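Local coordinates for pyridine nucleotide-disulfide oxidoreductase-like protein (Myceliophthora thermophila, PDB 5MQ6) that inserts one oxygen atom beside the carbonyl of ketones, notably bulky polycyclic ones, giving esters or lactones with the help of FAD and NADPH, at residues N251-T255 and N265-G269; L388-D392 and Y420-C424; A514-G518 and L636-Y640; L532-S536 and W579-I583. All blocks are in the same frame, centred on the assembly; numbering follows the deposited sequence.

Interaction 1: N251-T255 and N265-G269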
# COMPACT_ATOMS: atom_id res chain seq x y z
N ASN A 251 0.94 -20.97 -0.35
CA ASN A 251 0.88 -22.36 -0.89
C ASN A 251 0.17 -23.30 0.08
O ASN A 251 0.79 -23.93 0.96
CB ASN A 251 2.25 -22.86 -1.20
CG ASN A 251 2.22 -24.13 -2.02
OD1 ASN A 251 1.22 -24.89 -2.04
ND2 ASN A 251 3.30 -24.37 -2.72
N TYR A 252 -1.14 -23.38 -0.15
CA TYR A 252 -2.00 -24.23 0.60
C TYR A 252 -1.80 -25.73 0.37
O TYR A 252 -2.31 -26.55 1.19
CB TYR A 252 -3.44 -23.82 0.42
CG TYR A 252 -3.85 -22.60 1.28
CD1 TYR A 252 -3.89 -22.71 2.67
CD2 TYR A 252 -4.18 -21.38 0.71
CE1 TYR A 252 -4.27 -21.65 3.46
CE2 TYR A 252 -4.57 -20.30 1.50
CZ TYR A 252 -4.58 -20.44 2.87
OH TYR A 252 -4.94 -19.44 3.67
N ASP A 253 -1.07 -26.09 -0.69
CA ASP A 253 -0.80 -27.50 -0.97
C ASP A 253 0.25 -27.93 0.02
O ASP A 253 0.18 -29.01 0.50
CB ASP A 253 -0.34 -27.79 -2.43
CG ASP A 253 -1.48 -27.62 -3.48
OD1 ASP A 253 -2.72 -27.80 -3.21
OD2 ASP A 253 -1.14 -27.29 -4.63
N VAL A 254 1.18 -27.04 0.36
CA VAL A 254 2.23 -27.32 1.34
C VAL A 254 1.68 -27.32 2.77
O VAL A 254 2.07 -28.10 3.63
CB VAL A 254 3.34 -26.30 1.21
CG1 VAL A 254 4.35 -26.42 2.35
CG2 VAL A 254 4.04 -26.47 -0.13
N THR A 255 0.73 -26.46 2.99
CA THR A 255 0.36 -26.03 4.30
C THR A 255 -0.84 -26.86 4.79
O THR A 255 -1.03 -27.13 6.02
CB THR A 255 0.06 -24.51 4.12
OG1 THR A 255 1.18 -23.74 4.59
CG2 THR A 255 -1.11 -24.16 4.70
N ASN A 265 -3.37 -28.53 8.64
CA ASN A 265 -3.07 -29.94 9.02
C ASN A 265 -1.72 -30.42 8.52
O ASN A 265 -1.07 -31.07 9.24
CB ASN A 265 -4.17 -30.86 8.52
CG ASN A 265 -4.42 -30.67 7.03
OD1 ASN A 265 -3.62 -31.09 6.20
ND2 ASN A 265 -5.48 -29.96 6.69
N ARG A 266 -1.26 -30.00 7.34
CA ARG A 266 0.02 -30.49 6.81
C ARG A 266 1.25 -29.92 7.34
O ARG A 266 2.36 -30.33 6.95
CB ARG A 266 0.09 -30.30 5.31
CG ARG A 266 -1.08 -30.93 4.63
CD ARG A 266 -0.89 -31.01 3.14
NE ARG A 266 -2.20 -31.37 2.55
CZ ARG A 266 -2.61 -31.04 1.33
NH1 ARG A 266 -1.83 -30.34 0.50
NH2 ARG A 266 -3.82 -31.43 0.91
N LEU A 267 1.10 -28.95 8.22
CA LEU A 267 2.26 -28.55 9.02
C LEU A 267 2.56 -29.46 10.22
O LEU A 267 3.66 -29.38 10.80
CB LEU A 267 2.05 -27.12 9.49
CG LEU A 267 1.71 -26.17 8.33
CD1 LEU A 267 1.47 -24.80 8.93
CD2 LEU A 267 2.84 -26.18 7.33
N GLU A 268 1.60 -30.29 10.62
CA GLU A 268 1.83 -31.15 11.81
C GLU A 268 3.07 -31.97 11.59
O GLU A 268 3.33 -32.39 10.49
CB GLU A 268 0.63 -32.00 12.12
CG GLU A 268 -0.50 -31.13 12.64
CD GLU A 268 -1.75 -31.91 12.82
OE1 GLU A 268 -1.69 -32.91 13.58
OE2 GLU A 268 -2.78 -31.53 12.20
N GLY A 269 3.90 -32.07 12.61
CA GLY A 269 5.15 -32.76 12.50
C GLY A 269 6.26 -31.97 11.92
O GLY A 269 7.38 -32.46 11.89
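Arg266 reaches from a short 3-10 segment over the end of helix 252-255, its side chain laid along backbone carbonyls rather than against other side chains. With CG anti to the carbonyl carbon (chi1 -54°) and the chain extended from CG to NE, Arg266 CB passes 3.4 Å from Val254 O and the guanidinium arrives at Asp253. There Asp253 O lies near the guanidinium plane, at its edge, facing NH1; the modelled separation is too short for this bond to be more than doubtful. Asp253 OD1 stays 4.6 Å from Arg266 NH1, beyond a salt bridge. Behind the guanidinium, Arg266 N gives Thr255 O a weak bond of 3.2 Å. On the inner side Leu267 and Thr255 run side by side, pointing the same way, with Leu267 CD2 4.0 Å from Thr255 OG1, a hydroxyl buried here without a polar partner; Leu267 and Val254 also rest on Ile471 of the parallel sheet. At the helix start Asn251 is the N-cap: its OD1 accepts from Asp253 N at 2.9 Å and from Val254 N at 3.2 Å, the latter from above the carbonyl plane. A positive group beside backbone carbonyls is probably favourable electrostatically.

Interaction 2: L388-D392 and Y420-C424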
# COMPACT_ATOMS: atom_id res chain seq x y z
N LEU A 388 7.14 16.44 18.18
CA LEU A 388 6.66 15.12 17.74
C LEU A 388 7.18 14.01 18.62
O LEU A 388 6.42 13.13 18.99
CB LEU A 388 7.05 14.84 16.30
CG LEU A 388 6.34 15.72 15.28
CD1 LEU A 388 7.01 15.47 13.97
CD2 LEU A 388 4.86 15.36 15.18
N TYR A 389 8.46 14.03 18.96
CA TYR A 389 9.02 13.05 19.91
C TYR A 389 8.28 13.04 21.29
O TYR A 389 7.97 11.96 21.87
CB TYR A 389 10.54 13.24 20.06
CG TYR A 389 11.29 12.51 18.98
CD1 TYR A 389 11.51 13.07 17.74
CD2 TYR A 389 11.78 11.25 19.20
CE1 TYR A 389 12.18 12.38 16.73
CE2 TYR A 389 12.43 10.55 18.20
CZ TYR A 389 12.63 11.14 16.97
OH TYR A 389 13.28 10.43 15.97
N LYS A 390 7.98 14.23 21.80
CA LYS A 390 7.21 14.37 23.04
C LYS A 390 5.81 13.90 22.85
O LYS A 390 5.29 13.24 23.71
CB LYS A 390 7.15 15.80 23.56
CG LYS A 390 8.44 16.38 24.13
CD LYS A 390 8.14 17.55 25.11
CE LYS A 390 8.70 18.92 24.71
NZ LYS A 390 9.95 19.27 25.44
N LEU A 391 5.17 14.24 21.73
CA LEU A 391 3.85 13.70 21.46
C LEU A 391 3.76 12.16 21.44
O LEU A 391 2.80 11.55 21.96
CB LEU A 391 3.36 14.27 20.14
CG LEU A 391 1.92 14.01 19.74
CD1 LEU A 391 0.94 14.55 20.81
CD2 LEU A 391 1.73 14.63 18.33
N ASP A 392 4.76 11.53 20.86
CA ASP A 392 4.77 10.08 20.74
C ASP A 392 5.10 9.29 22.00
O ASP A 392 4.76 8.07 22.11
CB ASP A 392 5.76 9.67 19.68
CG ASP A 392 5.50 8.29 19.19
OD1 ASP A 392 4.34 7.95 18.95
OD2 ASP A 392 6.49 7.52 19.07
N TYR A 420 11.64 2.65 18.30
CA TYR A 420 11.63 3.70 17.30
C TYR A 420 10.31 4.44 17.44
O TYR A 420 9.35 3.86 17.91
CB TYR A 420 11.72 3.14 15.87
CG TYR A 420 10.86 1.96 15.57
CD1 TYR A 420 9.48 2.09 15.30
CD2 TYR A 420 11.39 0.69 15.55
CE1 TYR A 420 8.69 0.97 15.01
CE2 TYR A 420 10.64 -0.41 15.24
CZ TYR A 420 9.31 -0.26 14.99
OH TYR A 420 8.61 -1.36 14.79
N PRO A 421 10.24 5.69 16.95
CA PRO A 421 8.95 6.40 16.97
C PRO A 421 7.84 5.66 16.19
O PRO A 421 8.12 5.01 15.19
CB PRO A 421 9.26 7.70 16.28
CG PRO A 421 10.74 7.86 16.35
CD PRO A 421 11.32 6.50 16.38
N THR A 422 6.62 5.75 16.67
CA THR A 422 5.47 5.11 16.08
C THR A 422 5.39 5.38 14.56
O THR A 422 5.04 4.50 13.79
CB THR A 422 4.15 5.62 16.74
OG1 THR A 422 4.20 5.51 18.20
CG2 THR A 422 2.98 4.81 16.24
N TRP A 423 5.68 6.61 14.14
CA TRP A 423 5.62 6.93 12.74
C TRP A 423 6.65 6.24 11.76
O TRP A 423 6.47 6.39 10.57
CB TRP A 423 5.65 8.44 12.57
CG TRP A 423 6.97 9.10 12.89
CD1 TRP A 423 8.08 9.12 12.09
CD2 TRP A 423 7.32 9.82 14.08
NE1 TRP A 423 9.06 9.84 12.69
CE2 TRP A 423 8.63 10.29 13.91
CE3 TRP A 423 6.62 10.16 15.25
CZ2 TRP A 423 9.30 11.05 14.87
CZ3 TRP A 423 7.28 10.93 16.23
CH2 TRP A 423 8.61 11.38 16.02
N CYS A 424 7.68 5.53 12.23
CA CYS A 424 8.72 4.98 11.37
C CYS A 424 8.37 3.67 10.65
O CYS A 424 9.07 3.29 9.72
CB CYS A 424 10.01 4.72 12.16
SG CYS A 424 10.83 6.21 12.76
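The indole of Trp423 stands edge-on against the face of Tyr389, a T-shaped pair with ring planes at 83° and centroids 5.1 Å apart. Its CH2 sits above the phenol plane, offset toward the rim, while Trp423 CZ2 comes 3.7 Å from Tyr389 CE1. Trp423 CG is wedged between its backbone N and carbonyl carbon (chi1 71°), which folds the indole back over Pro421, whose CB lies over the centre of one ring face. Pro421 CG in turn touches Tyr389 OH at 3.6 Å, and so the three rings close on one another. Along the helix, Leu388 CB packs on Trp423 CH2 at 3.8 Å. Tyr26 of helix 22-31 covers Tyr389 and Pro421, and Trp423 NE1 is bonded to Ser592 O.

Outward, Asp392 turns its carboxylate to Thr422. Asp392 OD1 receives Thr422 OG1 at 2.6 Å on its syn lone pair; Asp392 OD2 takes Thr422 N at 3.0 Å, nearly straight at 171° but from above the carboxylate plane. With an alanine in place of Asp392 both acceptors are gone, which would probably leave the Thr422 amide without its mate and the hydroxyl without its carboxylate acceptor. That hydroxyl also bonds a glycerol, probably from the crystallisation liquor. Two residues on, Cys424 forms the disulfide with Cys596. Helix 378-406 therefore holds this loop twice, by aromatic packing inside and by a carboxylate at the polar edge; the paired bonds to Thr422 fix both backbone and hydroxyl three residues before the NADPH-binding Lys425.

Interaction 3: A514-G518 and L636-Y640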
# COMPACT_ATOMS: atom_id res chain seq x y z
N ALA A 514 6.85 16.02 -10.74
CA ALA A 514 6.04 17.12 -11.23
C ALA A 514 4.66 16.71 -11.59
O ALA A 514 4.51 15.95 -12.55
CB ALA A 514 6.70 17.78 -12.44
N THR A 515 3.68 17.23 -10.89
CA THR A 515 2.30 16.98 -11.13
C THR A 515 1.50 18.19 -10.77
O THR A 515 2.00 19.13 -10.21
CB THR A 515 1.75 15.89 -10.20
OG1 THR A 515 1.74 16.36 -8.85
CG2 THR A 515 2.59 14.62 -10.34
N LEU A 516 0.22 18.16 -11.12
CA LEU A 516 -0.77 18.94 -10.42
C LEU A 516 -1.62 17.98 -9.53
O LEU A 516 -2.20 16.98 -10.01
CB LEU A 516 -1.66 19.75 -11.32
CG LEU A 516 -2.67 20.63 -10.65
CD1 LEU A 516 -2.07 21.61 -9.73
CD2 LEU A 516 -3.62 21.31 -11.64
N HIS A 517 -1.64 18.30 -8.25
CA HIS A 517 -2.43 17.58 -7.22
C HIS A 517 -2.09 16.12 -7.01
O HIS A 517 -2.87 15.33 -6.41
CB HIS A 517 -3.93 17.77 -7.53
CG HIS A 517 -4.38 19.21 -7.60
ND1 HIS A 517 -5.48 19.61 -8.35
CD2 HIS A 517 -3.95 20.32 -6.97
CE1 HIS A 517 -5.68 20.90 -8.18
NE2 HIS A 517 -4.81 21.33 -7.30
N GLY A 518 -0.94 15.73 -7.54
CA GLY A 518 -0.46 14.34 -7.54
C GLY A 518 -1.06 13.40 -8.57
O GLY A 518 -0.74 12.19 -8.56
N LEU A 636 -9.13 21.39 -0.46
CA LEU A 636 -8.43 22.13 -1.51
C LEU A 636 -8.92 21.69 -2.91
O LEU A 636 -9.18 22.51 -3.73
CB LEU A 636 -6.92 21.94 -1.37
CG LEU A 636 -6.02 22.68 -2.42
CD1 LEU A 636 -4.62 22.83 -1.88
CD2 LEU A 636 -5.86 21.87 -3.68
N LEU A 637 -9.09 20.37 -3.13
CA LEU A 637 -9.57 19.86 -4.37
C LEU A 637 -10.99 20.27 -4.64
O LEU A 637 -11.33 20.67 -5.76
CB LEU A 637 -9.45 18.31 -4.45
CG LEU A 637 -8.00 17.81 -4.30
CD1 LEU A 637 -8.04 16.30 -4.32
CD2 LEU A 637 -6.98 18.28 -5.32
N GLN A 638 -11.82 20.22 -3.59
CA GLN A 638 -13.24 20.61 -3.72
C GLN A 638 -13.30 22.06 -4.16
O GLN A 638 -13.96 22.38 -5.15
CB GLN A 638 -14.02 20.46 -2.39
CG GLN A 638 -14.25 19.02 -2.00
CD GLN A 638 -14.68 18.79 -0.57
OE1 GLN A 638 -14.57 19.69 0.27
NE2 GLN A 638 -15.17 17.55 -0.26
N GLU A 639 -12.52 22.92 -3.51
CA GLU A 639 -12.55 24.32 -3.93
C GLU A 639 -12.05 24.51 -5.38
O GLU A 639 -12.58 25.33 -6.13
CB GLU A 639 -11.79 25.21 -2.97
CG GLU A 639 -12.47 25.19 -1.59
CD GLU A 639 -11.62 25.83 -0.50
OE1 GLU A 639 -10.42 26.14 -0.70
OE2 GLU A 639 -12.16 26.05 0.59
N TYR A 640 -11.04 23.74 -5.73
CA TYR A 640 -10.48 23.82 -7.06
C TYR A 640 -11.49 23.46 -8.20
O TYR A 640 -11.50 24.06 -9.30
CB TYR A 640 -9.21 23.00 -7.11
CG TYR A 640 -8.66 22.83 -8.52
CD1 TYR A 640 -9.12 21.83 -9.36
CD2 TYR A 640 -7.72 23.68 -9.00
CE1 TYR A 640 -8.65 21.67 -10.65
CE2 TYR A 640 -7.18 23.55 -10.28
CZ TYR A 640 -7.67 22.54 -11.11
OH TYR A 640 -7.19 22.44 -12.35
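A buried aromatic and aliphatic contact without cross-segment hydrogen bonds joins the loop after helix 504-511 to helix 630-641, near the C-terminal end of the chain. His517 carries it. Its imidazole points edge-first at the face of Tyr640, a T-shaped pair with planes at 88° and centroids 4.6 Å apart; His517 CE1 stands over the centre of the phenol ring and comes 3.5 Å from Tyr640 CD2. A chi1 of 170° sets Tyr640 CG opposite the backbone N and sends the ring forward, in the direction the helix runs, to present this face. About one turn before Tyr640, Leu637 covers a face of the imidazole: its CD2 makes a CH-pi contact 3.8 Å from the His517 ring centroid, 20° off the normal. The opposite face is covered by Leu516 CG of the same loop, and Leu636 CD2 approaches His517 NE2 at 3.8 Å. Leu516 CD2 also meets Tyr640 OH, whose hydrogen bond goes to Lys647 O. His551 of helix 541-562 and Trp579 of helix 573-585 add further rings around His517. Held between two leucines and a phenol, with ND1 hydrogen-bonded outside the two segments, the imidazole is fixed in its rotation.

Interaction 4: L532-S536 and W579-I583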
# COMPACT_ATOMS: atom_id res chain seq x y z
N LEU A 532 0.10 9.75 -5.23
CA LEU A 532 1.05 9.35 -4.24
C LEU A 532 2.01 10.56 -4.02
O LEU A 532 1.76 11.33 -3.24
CB LEU A 532 1.75 8.01 -4.69
CG LEU A 532 2.67 7.49 -3.54
CD1 LEU A 532 1.73 6.88 -2.50
CD2 LEU A 532 3.80 6.50 -3.91
N SER A 533 3.06 10.78 -4.78
CA SER A 533 3.85 11.98 -4.67
C SER A 533 2.97 13.27 -4.79
O SER A 533 2.01 13.30 -5.53
CB SER A 533 4.88 12.07 -5.79
OG SER A 533 5.79 11.03 -5.81
N GLN A 534 3.33 14.30 -4.05
CA GLN A 534 2.79 15.68 -4.18
C GLN A 534 1.30 15.72 -3.84
O GLN A 534 0.53 16.41 -4.48
CB GLN A 534 3.03 16.20 -5.63
CG GLN A 534 4.46 15.96 -6.18
CD GLN A 534 4.77 16.99 -7.28
OE1 GLN A 534 3.90 17.30 -8.12
NE2 GLN A 534 5.94 17.59 -7.19
N SER A 535 0.90 14.95 -2.83
CA SER A 535 -0.48 15.00 -2.45
C SER A 535 -0.59 14.90 -0.89
O SER A 535 0.06 15.62 -0.16
CB SER A 535 -1.19 13.89 -3.23
OG SER A 535 -0.77 12.56 -2.82
N SER A 536 -1.42 14.02 -0.41
CA SER A 536 -1.49 13.66 0.98
C SER A 536 -1.91 12.18 0.98
O SER A 536 -2.30 11.65 -0.05
CB SER A 536 -2.54 14.56 1.66
OG SER A 536 -2.67 14.30 3.05
N TRP A 579 2.83 23.78 -8.43
CA TRP A 579 2.31 22.84 -7.45
C TRP A 579 3.56 22.21 -6.77
O TRP A 579 3.62 22.07 -5.53
CB TRP A 579 1.41 21.80 -8.17
CG TRP A 579 0.92 20.77 -7.19
CD1 TRP A 579 1.32 19.54 -7.05
CD2 TRP A 579 -0.02 21.02 -6.15
NE1 TRP A 579 0.67 18.94 -5.98
CE2 TRP A 579 -0.15 19.86 -5.40
CE3 TRP A 579 -0.77 22.14 -5.79
CZ2 TRP A 579 -0.97 19.76 -4.34
CZ3 TRP A 579 -1.59 22.05 -4.70
CH2 TRP A 579 -1.72 20.87 -4.01
N SER A 580 4.59 21.94 -7.60
CA SER A 580 5.84 21.37 -7.14
C SER A 580 6.59 22.29 -6.16
O SER A 580 7.11 21.77 -5.15
CB SER A 580 6.73 20.83 -8.29
OG SER A 580 6.02 20.09 -9.23
N PHE A 581 6.58 23.61 -6.40
CA PHE A 581 7.11 24.57 -5.43
C PHE A 581 6.22 24.61 -4.19
O PHE A 581 6.70 24.77 -3.08
CB PHE A 581 7.38 25.96 -6.05
CG PHE A 581 8.68 26.02 -6.78
CD1 PHE A 581 8.80 25.40 -8.01
CD2 PHE A 581 9.83 26.55 -6.17
CE1 PHE A 581 10.02 25.35 -8.67
CE2 PHE A 581 11.07 26.52 -6.83
CZ PHE A 581 11.17 25.91 -8.09
N GLU A 582 4.91 24.42 -4.34
CA GLU A 582 4.06 24.25 -3.14
C GLU A 582 4.55 23.05 -2.31
O GLU A 582 4.72 23.19 -1.09
CB GLU A 582 2.57 24.16 -3.46
CG GLU A 582 1.62 23.89 -2.34
CD GLU A 582 1.53 25.05 -1.33
OE1 GLU A 582 2.02 26.16 -1.61
OE2 GLU A 582 0.93 24.83 -0.23
N ILE A 583 4.81 21.92 -2.95
CA ILE A 583 5.20 20.74 -2.23
C ILE A 583 6.55 21.03 -1.46
O ILE A 583 6.69 20.64 -0.27
CB ILE A 583 5.33 19.54 -3.17
CG1 ILE A 583 3.92 19.16 -3.78
CG2 ILE A 583 6.12 18.39 -2.48
CD1 ILE A 583 2.85 18.72 -2.77
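The loop between strand 527-529 and helix 541-562, which goes on to the FAD-binding Asn541, is pinned at Gln534 to helix 573-585. Trp579 NE1 gives its hydrogen to Gln534 O at 2.9 Å, with an N-H...O angle of 156°; the oxygen lies in the indole plane, at the ring edge. Having CG anti to the backbone N (chi1 177°) carries the indole out from the helix to this carbonyl. The Gln534 side chain slides past the indole in the opposite direction, amide and ring planes 73° apart, and Gln534 OE1 comes 3.6 Å from Trp579 CD1. Helix 573-585 thus packs on the loop leading to helix 541-562, in a buried setting. Further helix residues flank the glutamine: Ser580 OG takes a weak bond from Gln534 NE2 at 3.2 Å, and Ile583 lays CG1 on Gln534 CB at 3.6 Å and CD1 on Gln534 CA at 3.4 Å. A phenylalanine in place of Trp579 would lack the indole N-H and would probably leave the Gln534 carbonyl without this donor. The amide has stronger partners beyond the helix, OE1 taking part in a hydrogen bond with Thr515 OG1 and NE2 in one with Arg622 O, while Ser580 OG bonds to Glu576 O.

Interactions 3 and 4 are neighbours, their centres 9 Å apart, and share a buried core in which Ala514 CA packs on Ser580 OG and His517 N on Trp579 NE1. The two loops, 514-518 and 532-536, thus meet between helices 573-585 and 630-641; interaction 3 has no hydrogen bond across its segments, whereas interaction 4 mixes indole and amide bonds with packing. Interaction 2, also buried, lies about 14 Å from interaction 4 at the nearest atoms and combines aromatic rings with a carboxylate. Interaction 1 is the most exposed; on the other side of the chain's centre from interactions 3 and 4, it relies on backbone carbonyls and an arginine.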